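Local coordinates for fibrillarin-like pre-rRNA processing protein (Archaeoglobus fulgidus, PDB 1NT2), which uses S-adenosylmethionine to methylate ribose 2'-hydroxyls in rRNA and tRNA at sites chosen by a guide RNA, working in box C/D particles with Nop5, at residues 160-165 with 199-204. Numbering follows the deposited sequence.
Sequences MVKARS and HRDHIF
Strand 155-162 runs antiparallel to strand 202-209 here, with a loose backbone pairing and side chains making much of the contact. Val161 N donates to Ile203 O over 3.3 Å, reaching it from above the carbonyl plane, while the return bond, Ile203 N to Val161 O, is weak. A further weak bond, Ala163 N to Asp201 O at 3.4 Å, ties the chain just beyond Lys162 to the loop before strand 202-209.

The charged groups meet beside that loop. Lys162 is extended, CG anti to its backbone N (chi1 174°), and bends only at its last torsion, bringing NZ 3.2 Å from Asp201 OD2 in a salt bridge. Arg164 crosses the same carboxylate at about a right angle, touching it with CG and CD rather than its guanidinium.

On the way, the Lys162 chain crosses His202 obliquely, setting CB over one ring face, toward its rim, 3.9 Å from the centroid in a CH-pi contact. An alanine in place of His202 would remove the ring and with it the surface under Lys162 CB, and would probably leave the lysine chain less firmly placed for its salt bridge to Asp201. Bound S-adenosylmethionine lies about 5 Å from the His202 side chain.

Among the apolar groups, Met160 curls back on itself (chi2 -48°, chi3 -53°), bringing its CE to 3.4 Å from Phe204 CB. Val161 and Ile203 occupy the other face.

In this Rossmann-like methyltransferase sheet, Phe176 of helix 172-184 packs on Val161 and Ile203, whereas Lys42 and Met46 of helix 42-48 meet the Met160, His202 and Phe204 face. Strands 127-132 and 188-194 flank the pair.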
# COMPACT_ATOMS: atom_id res chain seq x y z
N MET A 160 -21.31 38.79 8.88
CA MET A 160 -21.88 38.32 7.63
C MET A 160 -21.87 36.78 7.67
O MET A 160 -20.95 36.17 8.21
CB MET A 160 -21.08 38.85 6.44
CG MET A 160 -20.94 40.38 6.38
SD MET A 160 -22.46 41.35 6.61
CE MET A 160 -23.53 40.62 5.39
N VAL A 161 -22.91 36.16 7.12
CA VAL A 161 -23.00 34.71 7.15
C VAL A 161 -23.41 34.08 5.81
O VAL A 161 -24.34 34.53 5.14
CB VAL A 161 -24.01 34.26 8.24
CG1 VAL A 161 -24.26 32.76 8.18
CG2 VAL A 161 -23.48 34.65 9.60
N LYS A 162 -22.69 33.04 5.42
CA LYS A 162 -22.99 32.33 4.19
C LYS A 162 -23.58 31.01 4.64
O LYS A 162 -22.85 30.13 5.09
CB LYS A 162 -21.71 32.08 3.40
CG LYS A 162 -21.89 31.21 2.17
CD LYS A 162 -20.66 31.27 1.29
CE LYS A 162 -20.79 30.33 0.11
NZ LYS A 162 -21.99 30.60 -0.73
N ALA A 163 -24.91 30.88 4.55
CA ALA A 163 -25.59 29.65 4.96
C ALA A 163 -24.76 28.39 4.69
O ALA A 163 -24.42 27.67 5.63
CB ALA A 163 -26.94 29.55 4.27
N ARG A 164 -24.45 28.13 3.42
CA ARG A 164 -23.67 26.95 3.03
C ARG A 164 -22.36 26.77 3.82
O ARG A 164 -21.92 25.64 4.04
CB ARG A 164 -23.32 26.99 1.55
CG ARG A 164 -24.45 27.41 0.65
CD ARG A 164 -24.19 26.95 -0.78
NE ARG A 164 -24.63 25.56 -0.98
CZ ARG A 164 -25.90 25.16 -0.91
NH1 ARG A 164 -26.86 26.04 -0.65
NH2 ARG A 164 -26.20 23.88 -1.10
N SER A 165 -21.75 27.87 4.20
CA SER A 165 -20.49 27.86 4.96
C SER A 165 -20.61 27.01 6.23
O SER A 165 -19.66 26.37 6.68
CB SER A 165 -20.13 29.31 5.33
OG SER A 165 -19.05 29.37 6.23
N HIS A 199 -25.57 39.75 -2.70
CA HIS A 199 -24.96 38.49 -2.27
C HIS A 199 -26.01 37.42 -2.02
O HIS A 199 -26.44 37.23 -0.89
CB HIS A 199 -24.12 38.71 -1.02
CG HIS A 199 -23.01 39.69 -1.24
ND1 HIS A 199 -23.23 41.03 -1.41
CD2 HIS A 199 -21.68 39.50 -1.38
CE1 HIS A 199 -22.08 41.64 -1.66
NE2 HIS A 199 -21.12 40.73 -1.64
N ARG A 200 -26.40 36.72 -3.08
CA ARG A 200 -27.44 35.70 -3.02
C ARG A 200 -27.25 34.52 -2.05
O ARG A 200 -27.92 33.51 -2.19
CB ARG A 200 -27.70 35.13 -4.43
CG ARG A 200 -28.21 36.12 -5.48
CD ARG A 200 -29.21 35.44 -6.45
NE ARG A 200 -28.62 34.37 -7.27
CZ ARG A 200 -29.33 33.52 -8.03
NH1 ARG A 200 -30.65 33.61 -8.09
NH2 ARG A 200 -28.70 32.60 -8.75
N ASP A 201 -26.36 34.64 -1.07
CA ASP A 201 -26.16 33.54 -0.14
C ASP A 201 -25.86 34.01 1.29
O ASP A 201 -25.87 33.21 2.23
CB ASP A 201 -25.02 32.63 -0.64
CG ASP A 201 -25.15 31.18 -0.16
OD1 ASP A 201 -25.23 30.95 1.07
OD2 ASP A 201 -25.16 30.27 -1.03
N HIS A 202 -25.58 35.30 1.45
CA HIS A 202 -25.27 35.87 2.76
C HIS A 202 -26.45 36.61 3.42
O HIS A 202 -27.44 36.93 2.77
CB HIS A 202 -24.09 36.83 2.62
CG HIS A 202 -22.81 36.18 2.21
ND1 HIS A 202 -22.65 35.56 0.99
CD2 HIS A 202 -21.62 36.04 2.86
CE1 HIS A 202 -21.42 35.07 0.90
NE2 HIS A 202 -20.78 35.35 2.02
N ILE A 203 -26.33 36.86 4.73
CA ILE A 203 -27.33 37.61 5.50
C ILE A 203 -26.60 38.28 6.66
O ILE A 203 -25.81 37.63 7.34
CB ILE A 203 -28.44 36.70 6.09
CG1 ILE A 203 -29.50 37.58 6.76
CG2 ILE A 203 -27.86 35.73 7.11
CD1 ILE A 203 -30.74 36.85 7.18
N PHE A 204 -26.86 39.56 6.89
CA PHE A 204 -26.18 40.29 7.96
C PHE A 204 -26.98 40.31 9.26
O PHE A 204 -28.20 40.50 9.26
CB PHE A 204 -25.88 41.72 7.53
CG PHE A 204 -27.07 42.64 7.60
CD1 PHE A 204 -27.31 43.40 8.74
CD2 PHE A 204 -27.97 42.72 6.54
CE1 PHE A 204 -28.43 44.23 8.83
CE2 PHE A 204 -29.10 43.55 6.62
CZ PHE A 204 -29.32 44.30 7.76